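Local coordinates for uncharacterized lipoprotein GfcB (Escherichia coli K12, PDB 2IN5) that is of unknown function but, as a homologue of group 4 capsule protein B, is probably a membrane-anchored lipoprotein with a role connected to group 4 capsule, at residues L146-E152 with Q164-D170; A102-G106 with T129-A133. All blocks are in the same frame, centred on the assembly; numbering follows the deposited sequence.

Contact 1: residues L146-E152 with Q164-D170; sequences LCNVWQE and QNTFWVD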
ATOM      1  N   LEU A 146     -17.776 -21.440  13.133  1.00 36.21           N
ATOM      2  CA  LEU A 146     -17.397 -21.850  14.483  1.00 35.97           C
ATOM      3  C   LEU A 146     -16.142 -21.096  14.836  1.00 33.51           C
ATOM      4  O   LEU A 146     -15.157 -21.159  14.108  1.00 34.47           O
ATOM      5  CB  LEU A 146     -17.103 -23.348  14.548  1.00 37.67           C
ATOM      6  CG  LEU A 146     -18.308 -24.279  14.498  1.00 38.64           C
ATOM      7  CD1 LEU A 146     -17.845 -25.728  14.610  1.00 40.35           C
ATOM      8  CD2 LEU A 146     -19.239 -23.939  15.642  1.00 40.44           C
ATOM      9  N   CYS A 147     -16.181 -20.397  15.964  1.00 31.71           N
ATOM     10  CA  CYS A 147     -15.056 -19.589  16.407  1.00 30.34           C
ATOM     11  C   CYS A 147     -14.607 -19.905  17.802  1.00 28.53           C
ATOM     12  O   CYS A 147     -15.419 -20.255  18.650  1.00 28.64           O
ATOM     13  CB  CYS A 147     -15.420 -18.096  16.424  1.00 30.45           C
ATOM     14  SG  CYS A 147     -16.039 -17.387  14.896  1.00 33.46           S
ATOM     15  N   ASN A 148     -13.306 -19.769  18.037  1.00 27.51           N
ATOM     16  CA  ASN A 148     -12.775 -19.928  19.379  1.00 27.46           C
ATOM     17  C   ASN A 148     -12.868 -18.486  19.863  1.00 27.31           C
ATOM     18  O   ASN A 148     -12.363 -17.578  19.207  1.00 26.01           O
ATOM     19  CB  ASN A 148     -11.301 -20.342  19.381  1.00 27.39           C
ATOM     20  CG  ASN A 148     -11.084 -21.749  18.871  1.00 29.99           C
ATOM     21  OD1 ASN A 148     -11.893 -22.648  19.117  1.00 30.47           O
ATOM     22  ND2 ASN A 148      -9.976 -21.952  18.170  1.00 29.06           N
ATOM     23  N   VAL A 149     -13.522 -18.268  20.994  1.00 28.42           N
ATOM     24  CA  VAL A 149     -13.657 -16.921  21.519  1.00 30.37           C
ATOM     25  C   VAL A 149     -12.519 -16.606  22.477  1.00 31.09           C
ATOM     26  O   VAL A 149     -12.381 -17.240  23.518  1.00 31.36           O
ATOM     27  CB  VAL A 149     -14.995 -16.736  22.267  1.00 30.81           C
ATOM     28  CG1 VAL A 149     -15.097 -15.313  22.790  1.00 31.12           C
ATOM     29  CG2 VAL A 149     -16.159 -17.050  21.338  1.00 29.60           C
ATOM     30  N   TRP A 150     -11.696 -15.628  22.117  1.00 32.13           N
ATOM     31  CA  TRP A 150     -10.580 -15.231  22.961  1.00 29.22           C
ATOM     32  C   TRP A 150     -10.824 -13.860  23.576  1.00 28.98           C
ATOM     33  O   TRP A 150     -11.122 -12.904  22.871  1.00 28.59           O
ATOM     34  CB  TRP A 150      -9.301 -15.195  22.142  1.00 28.66           C
ATOM     35  CG  TRP A 150      -8.728 -16.537  21.855  1.00 26.45           C
ATOM     36  CD1 TRP A 150      -8.748 -17.210  20.665  1.00 26.55           C
ATOM     37  CD2 TRP A 150      -7.994 -17.352  22.765  1.00 25.32           C
ATOM     38  NE1 TRP A 150      -8.061 -18.394  20.777  1.00 23.71           N
ATOM     39  CE2 TRP A 150      -7.586 -18.506  22.058  1.00 25.10           C
ATOM     40  CE3 TRP A 150      -7.638 -17.218  24.113  1.00 24.29           C
ATOM     41  CZ2 TRP A 150      -6.835 -19.518  22.654  1.00 25.27           C
ATOM     42  CZ3 TRP A 150      -6.896 -18.223  24.705  1.00 28.44           C
ATOM     43  CH2 TRP A 150      -6.499 -19.363  23.972  1.00 25.17           C
ATOM     44  N   GLN A 151     -10.702 -13.784  24.896  1.00 30.72           N
ATOM     45  CA  GLN A 151     -10.884 -12.542  25.634  1.00 32.05           C
ATOM     46  C   GLN A 151      -9.529 -12.009  26.084  1.00 33.18           C
ATOM     47  O   GLN A 151      -8.873 -12.624  26.925  1.00 36.15           O
ATOM     48  CB  GLN A 151     -11.738 -12.788  26.867  1.00 33.38           C
ATOM     49  CG  GLN A 151     -13.132 -13.251  26.542  1.00 39.54           C
ATOM     50  CD  GLN A 151     -14.090 -12.102  26.391  1.00 42.25           C
ATOM     51  OE1 GLN A 151     -13.721 -11.033  25.901  1.00 42.38           O
ATOM     52  NE2 GLN A 151     -15.340 -12.317  26.795  1.00 43.27           N
ATOM     53  N   GLU A 152      -9.121 -10.867  25.537  1.00 32.49           N
ATOM     54  CA  GLU A 152      -7.849 -10.247  25.885  1.00 33.04           C
ATOM     55  C   GLU A 152      -8.022  -9.199  26.979  1.00 35.50           C
ATOM     56  O   GLU A 152      -8.631  -8.142  26.760  1.00 36.01           O
ATOM     57  CB  GLU A 152      -7.225  -9.598  24.645  1.00 32.17           C
ATOM     58  CG  GLU A 152      -5.972  -8.770  24.916  1.00 31.86           C
ATOM     59  CD  GLU A 152      -5.421  -8.100  23.658  1.00 34.35           C
ATOM     60  OE1 GLU A 152      -6.180  -7.361  22.991  1.00 33.24           O
ATOM     61  OE2 GLU A 152      -4.224  -8.302  23.333  1.00 32.26           O
ATOM     62  N   GLN A 164     -11.279  -4.829  28.232  1.00 35.42           N
ATOM     63  CA  GLN A 164     -11.244  -6.145  27.599  1.00 32.63           C
ATOM     64  C   GLN A 164     -11.557  -6.081  26.111  1.00 29.71           C
ATOM     65  O   GLN A 164     -12.491  -5.405  25.706  1.00 30.38           O
ATOM     66  CB  GLN A 164     -12.257  -7.070  28.286  1.00 34.40           C
ATOM     67  CG  GLN A 164     -12.593  -8.345  27.506  1.00 36.12           C
ATOM     68  CD  GLN A 164     -13.761  -9.111  28.113  1.00 37.94           C
ATOM     69  OE1 GLN A 164     -13.580  -9.948  28.999  1.00 36.11           O
ATOM     70  NE2 GLN A 164     -14.974  -8.806  27.649  1.00 38.18           N
ATOM     71  N   ASN A 165     -10.749  -6.760  25.303  1.00 29.63           N
ATOM     72  CA  ASN A 165     -10.983  -6.838  23.863  1.00 28.33           C
ATOM     73  C   ASN A 165     -11.424  -8.269  23.624  1.00 29.10           C
ATOM     74  O   ASN A 165     -11.097  -9.158  24.406  1.00 28.08           O
ATOM     75  CB  ASN A 165      -9.712  -6.601  23.045  1.00 30.01           C
ATOM     76  CG  ASN A 165      -9.111  -5.224  23.257  1.00 30.81           C
ATOM     77  OD1 ASN A 165      -9.807  -4.208  23.204  1.00 32.84           O
ATOM     78  ND2 ASN A 165      -7.803  -5.182  23.477  1.00 30.40           N
ATOM     79  N   THR A 166     -12.151  -8.503  22.540  1.00 29.77           N
ATOM     80  CA  THR A 166     -12.611  -9.849  22.229  1.00 28.72           C
ATOM     81  C   THR A 166     -12.318 -10.151  20.768  1.00 27.91           C
ATOM     82  O   THR A 166     -12.492  -9.297  19.903  1.00 27.15           O
ATOM     83  CB  THR A 166     -14.125  -9.990  22.505  1.00 30.79           C
ATOM     84  OG1 THR A 166     -14.403  -9.582  23.851  1.00 31.70           O
ATOM     85  CG2 THR A 166     -14.569 -11.438  22.337  1.00 31.97           C
ATOM     86  N   PHE A 167     -11.854 -11.370  20.501  1.00 27.47           N
ATOM     87  CA  PHE A 167     -11.522 -11.788  19.143  1.00 27.28           C
ATOM     88  C   PHE A 167     -12.154 -13.143  18.833  1.00 27.55           C
ATOM     89  O   PHE A 167     -11.904 -14.122  19.532  1.00 28.26           O
ATOM     90  CB  PHE A 167      -9.997 -11.885  18.986  1.00 27.55           C
ATOM     91  CG  PHE A 167      -9.276 -10.593  19.243  1.00 27.66           C
ATOM     92  CD1 PHE A 167      -9.173  -9.626  18.247  1.00 28.78           C
ATOM     93  CD2 PHE A 167      -8.742 -10.319  20.500  1.00 27.69           C
ATOM     94  CE1 PHE A 167      -8.551  -8.401  18.498  1.00 28.52           C
ATOM     95  CE2 PHE A 167      -8.122  -9.103  20.762  1.00 26.89           C
ATOM     96  CZ  PHE A 167      -8.026  -8.138  19.756  1.00 27.00           C
ATOM     97  N   TRP A 168     -12.975 -13.186  17.790  1.00 28.11           N
ATOM     98  CA  TRP A 168     -13.641 -14.414  17.355  1.00 26.74           C
ATOM     99  C   TRP A 168     -12.824 -15.063  16.252  1.00 26.91           C
ATOM    100  O   TRP A 168     -12.799 -14.576  15.119  1.00 27.58           O
ATOM    101  CB  TRP A 168     -15.028 -14.091  16.838  1.00 25.54           C
ATOM    102  CG  TRP A 168     -15.979 -13.803  17.933  1.00 28.03           C
ATOM    103  CD1 TRP A 168     -16.786 -14.697  18.568  1.00 26.18           C
ATOM    104  CD2 TRP A 168     -16.230 -12.529  18.539  1.00 28.98           C
ATOM    105  NE1 TRP A 168     -17.531 -14.060  19.532  1.00 28.32           N
ATOM    106  CE2 TRP A 168     -17.212 -12.727  19.532  1.00 29.28           C
ATOM    107  CE3 TRP A 168     -15.722 -11.236  18.335  1.00 31.05           C
ATOM    108  CZ2 TRP A 168     -17.700 -11.681  20.322  1.00 29.60           C
ATOM    109  CZ3 TRP A 168     -16.212 -10.192  19.123  1.00 28.53           C
ATOM    110  CH2 TRP A 168     -17.191 -10.423  20.102  1.00 28.52           C
ATOM    111  N   VAL A 169     -12.178 -16.177  16.589  1.00 25.42           N
ATOM    112  CA  VAL A 169     -11.301 -16.885  15.656  1.00 25.50           C
ATOM    113  C   VAL A 169     -11.886 -18.142  15.020  1.00 25.73           C
ATOM    114  O   VAL A 169     -12.485 -18.967  15.699  1.00 27.38           O
ATOM    115  CB  VAL A 169      -9.988 -17.304  16.367  1.00 23.63           C
ATOM    116  CG1 VAL A 169      -9.027 -17.924  15.370  1.00 22.50           C
ATOM    117  CG2 VAL A 169      -9.369 -16.105  17.060  1.00 25.17           C
ATOM    118  N   ASP A 170     -11.687 -18.286  13.717  1.00 26.08           N
ATOM    119  CA  ASP A 170     -12.142 -19.467  13.003  1.00 29.00           C
ATOM    120  C   ASP A 170     -11.280 -20.629  13.516  1.00 28.18           C
ATOM    121  O   ASP A 170     -10.088 -20.688  13.227  1.00 25.70           O
ATOM    122  CB  ASP A 170     -11.930 -19.290  11.505  1.00 32.25           C
ATOM    123  CG  ASP A 170     -12.443 -20.472  10.704  1.00 36.87           C
ATOM    124  OD1 ASP A 170     -11.931 -21.598  10.884  1.00 38.12           O
ATOM    125  OD2 ASP A 170     -13.365 -20.265   9.897  1.00 39.13           O
TER
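Val149 lays its CG2 methyl beside the pyrrole part of the Trp168 indole, 3.7 Å from Trp168 CD1, while its other methyl, CG1, meets Thr166 CG2. The Thr166 methyl in turn rests over one face of the Trp168 ring, displaced toward the rim, and Cys147 SG packs against Trp168 CB at 4.0 Å. On the same side of the hairpin as Val149 and Trp168, Gln151 bends at chi2 (-90°), which brings its amide round to the neighbouring strand: Thr166 OG1 donates to Gln151 OE1 over 2.6 Å, reaching it from above the carbonyl plane. A leucine in place of Gln151 would probably leave the Thr166 hydroxyl without this acceptor and free to turn.

The other face carries Trp150, Val169, Phe167, Glu152 and Asn165. Val169 CG2 abuts the edge of the Trp150 indole, 3.8 Å from CD1. Glu152 swings CG anti to its backbone N (chi1 173°) and runs on extended, so that OE1 accepts from Asn165 ND2 at 2.8 Å on the anti side, tilted out of the carboxylate plane, and also lies in the plane of the Phe167 ring, 3.4 Å from Phe167 CE2. The buried carboxylate is gripped further by a salt bridge to Arg75, which probably offsets its charge, while Ser128 hydrogen-bonds OE2.

Between the two faces runs an antiparallel ladder, with paired backbone bonds at Trp150-Phe167 and Glu152-Asn165; at Asn148-Val169 the bond from Val169 N is sound, its return less certain. Trp150 N to Phe167 O is nearly straight, at 3.0 Å and 173°. The two strands form a beta hairpin, 143-156 with 161-170. Strand 120-140 flanks it beyond 146-152, where Glu136 accepts from Trp168 NE1, and strand 176-182 lies beyond 164-170, its Gln178 and Arg180 touching the Trp168 side chain.

Contact 2: residues A102-G106 with T129-A133; sequences AIKDG and TFSFA
Asp105 OD1 accepts the backbone N-H of Phe132 at 2.7 Å, and Gly106 N donates to Phe130 O at 2.9 Å; these two bonds fasten a type II beta turn, Lys104 to Ser107, onto strand 120-140. The turn belongs to the loop that leads into strand 108-117, the antiparallel neighbour of 120-140 in this mostly beta fold. The Asp105 bond is nearly straight, 173° at the hydrogen, and enters nearly along the C-O axis of the carboxylate oxygen. The same oxygen lies beside the strand, 3.4 Å from Ser131 CA, and touches Phe132 CB. Its reach follows from the first torsion of Asp105, which sets CG opposite the backbone N (chi1 -165°) and carries the acid across to the strand. A side chain thus supplies the acceptor for Phe132 N, while the next residue of the loop uses its backbone to bind Phe130.

Alongside the polar pair lies a hydrophobic one. Ile103 points toward the strand and crosses Phe130 obliquely, with both CG2 and CD1 brought against the CD1 side of the ring.

Around this first shell, Pro96 packs against both Ile103 and Phe130, and Leu97 adds to the cover of Phe130. Ser107 continues the pairing begun at Gly106 through a backbone hydrogen bond with Phe130, and its hydroxyl also binds Lys104 O, bracing the turn. Gly106, the third residue of the turn, has a positive phi (109°), where a side chain would press against the carbonyl of the preceding residue. Beyond Phe132, Trp150 meets its ring edge-to-face, and Trp150 also touches Ile103. At the heart of the apolar pair, Ile103 CD1 sits 3.9 Å from Phe130 CE1.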
ATOM      1  N   ALA A 102      -2.580 -21.189  17.441  1.00 35.38           N
ATOM      2  CA  ALA A 102      -1.586 -21.611  18.428  1.00 35.92           C
ATOM      3  C   ALA A 102      -1.620 -20.802  19.709  1.00 36.12           C
ATOM      4  O   ALA A 102      -0.683 -20.846  20.502  1.00 38.42           O
ATOM      5  CB  ALA A 102      -0.186 -21.542  17.827  1.00 35.58           C
ATOM      6  N   ILE A 103      -2.688 -20.054  19.923  1.00 36.34           N
ATOM      7  CA  ILE A 103      -2.770 -19.264  21.134  1.00 35.91           C
ATOM      8  C   ILE A 103      -3.112 -20.167  22.306  1.00 38.80           C
ATOM      9  O   ILE A 103      -4.113 -20.884  22.269  1.00 38.68           O
ATOM     10  CB  ILE A 103      -3.854 -18.187  21.020  1.00 36.46           C
ATOM     11  CG1 ILE A 103      -3.519 -17.235  19.874  1.00 37.08           C
ATOM     12  CG2 ILE A 103      -3.997 -17.448  22.341  1.00 32.97           C
ATOM     13  CD1 ILE A 103      -4.528 -16.138  19.695  1.00 38.32           C
ATOM     14  N   LYS A 104      -2.278 -20.140  23.341  1.00 40.05           N
ATOM     15  CA  LYS A 104      -2.527 -20.947  24.530  1.00 41.91           C
ATOM     16  C   LYS A 104      -3.180 -20.057  25.576  1.00 43.23           C
ATOM     17  O   LYS A 104      -2.894 -18.865  25.652  1.00 44.43           O
ATOM     18  CB  LYS A 104      -1.221 -21.523  25.100  1.00 43.36           C
ATOM     19  CG  LYS A 104      -0.595 -22.652  24.297  1.00 45.53           C
ATOM     20  CD  LYS A 104       0.589 -23.254  25.050  1.00 51.31           C
ATOM     21  CE  LYS A 104       1.116 -24.525  24.384  1.00 52.80           C
ATOM     22  NZ  LYS A 104       1.516 -24.285  22.966  1.00 56.02           N
ATOM     23  N   ASP A 105      -4.070 -20.639  26.370  1.00 44.37           N
ATOM     24  CA  ASP A 105      -4.758 -19.898  27.419  1.00 45.04           C
ATOM     25  C   ASP A 105      -3.697 -19.320  28.349  1.00 44.52           C
ATOM     26  O   ASP A 105      -2.906 -20.053  28.937  1.00 45.36           O
ATOM     27  CB  ASP A 105      -5.693 -20.838  28.190  1.00 46.32           C
ATOM     28  CG  ASP A 105      -6.699 -20.094  29.045  1.00 48.60           C
ATOM     29  OD1 ASP A 105      -7.266 -19.090  28.563  1.00 49.30           O
ATOM     30  OD2 ASP A 105      -6.944 -20.520  30.193  1.00 51.42           O
ATOM     31  N   GLY A 106      -3.677 -17.999  28.462  1.00 44.53           N
ATOM     32  CA  GLY A 106      -2.701 -17.343  29.310  1.00 42.91           C
ATOM     33  C   GLY A 106      -1.632 -16.589  28.537  1.00 41.79           C
ATOM     34  O   GLY A 106      -0.675 -16.096  29.137  1.00 41.86           O
ATOM     35  N   THR A 129      -3.334 -10.270  28.531  1.00 39.12           N
ATOM     36  CA  THR A 129      -3.284 -11.722  28.603  1.00 39.23           C
ATOM     37  C   THR A 129      -4.538 -12.272  27.934  1.00 37.31           C
ATOM     38  O   THR A 129      -5.642 -11.761  28.139  1.00 35.54           O
ATOM     39  CB  THR A 129      -3.218 -12.222  30.072  1.00 40.76           C
ATOM     40  OG1 THR A 129      -4.458 -11.944  30.732  1.00 43.18           O
ATOM     41  CG2 THR A 129      -2.090 -11.532  30.819  1.00 39.16           C
ATOM     42  N   PHE A 130      -4.368 -13.302  27.117  1.00 36.60           N
ATOM     43  CA  PHE A 130      -5.501 -13.902  26.428  1.00 37.15           C
ATOM     44  C   PHE A 130      -6.177 -14.961  27.286  1.00 37.16           C
ATOM     45  O   PHE A 130      -5.509 -15.778  27.914  1.00 36.74           O
ATOM     46  CB  PHE A 130      -5.051 -14.520  25.107  1.00 37.56           C
ATOM     47  CG  PHE A 130      -4.888 -13.523  23.992  1.00 39.14           C
ATOM     48  CD1 PHE A 130      -5.383 -13.804  22.729  1.00 40.72           C
ATOM     49  CD2 PHE A 130      -4.237 -12.311  24.199  1.00 40.44           C
ATOM     50  CE1 PHE A 130      -5.238 -12.899  21.683  1.00 39.84           C
ATOM     51  CE2 PHE A 130      -4.086 -11.399  23.159  1.00 39.94           C
ATOM     52  CZ  PHE A 130      -4.591 -11.697  21.898  1.00 40.37           C
ATOM     53  N   SER A 131      -7.503 -14.940  27.314  1.00 36.63           N
ATOM     54  CA  SER A 131      -8.253 -15.904  28.104  1.00 37.78           C
ATOM     55  C   SER A 131      -9.314 -16.566  27.210  1.00 38.06           C
ATOM     56  O   SER A 131     -10.165 -15.882  26.626  1.00 38.42           O
ATOM     57  CB  SER A 131      -8.890 -15.188  29.309  1.00 39.93           C
ATOM     58  OG  SER A 131      -9.371 -16.094  30.295  1.00 39.82           O
ATOM     59  N   PHE A 132      -9.233 -17.894  27.083  1.00 37.50           N
ATOM     60  CA  PHE A 132     -10.168 -18.658  26.254  1.00 35.53           C
ATOM     61  C   PHE A 132     -11.555 -18.588  26.873  1.00 34.78           C
ATOM     62  O   PHE A 132     -11.775 -19.049  27.994  1.00 34.60           O
ATOM     63  CB  PHE A 132      -9.718 -20.117  26.126  1.00 35.85           C
ATOM     64  CG  PHE A 132     -10.549 -20.923  25.166  1.00 36.08           C
ATOM     65  CD1 PHE A 132     -10.587 -20.593  23.811  1.00 34.83           C
ATOM     66  CD2 PHE A 132     -11.334 -21.981  25.617  1.00 34.01           C
ATOM     67  CE1 PHE A 132     -11.400 -21.302  22.924  1.00 33.89           C
ATOM     68  CE2 PHE A 132     -12.151 -22.695  24.738  1.00 33.01           C
ATOM     69  CZ  PHE A 132     -12.184 -22.354  23.389  1.00 33.15           C
ATOM     70  N   ALA A 133     -12.481 -17.993  26.132  1.00 34.93           N
ATOM     71  CA  ALA A 133     -13.849 -17.812  26.594  1.00 36.05           C
ATOM     72  C   ALA A 133     -14.782 -18.895  26.064  1.00 38.12           C
ATOM     73  O   ALA A 133     -15.974 -18.908  26.375  1.00 40.54           O
ATOM     74  CB  ALA A 133     -14.345 -16.435  26.181  1.00 35.46           C
TER

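Overall arrangement
Segment 129-133 of contact 2 and segment 146-152 of contact 1 lie on adjacent strands, 120-140 and 143-156; the contact centres are about 9 Å apart, and contact 2 closes along the chain before contact 1 opens. Strand 120-140 is the bridge: it receives the loop 102-106 while pairing with 143-156. Two probable hydrogen bonds sew the contacts together, Ser131 N to Gln151 O and Ala133 N to Val149 O, each 2.7 Å. The Trp150 ring also reaches the loop backbone, CZ2 lying 3.1 Å from Ile103 O, and the Phe130 ring lies against the Glu152 carboxylate. The Ile103 side chain touches Trp150, whose indole edge meets Val169, which links loop and hairpin.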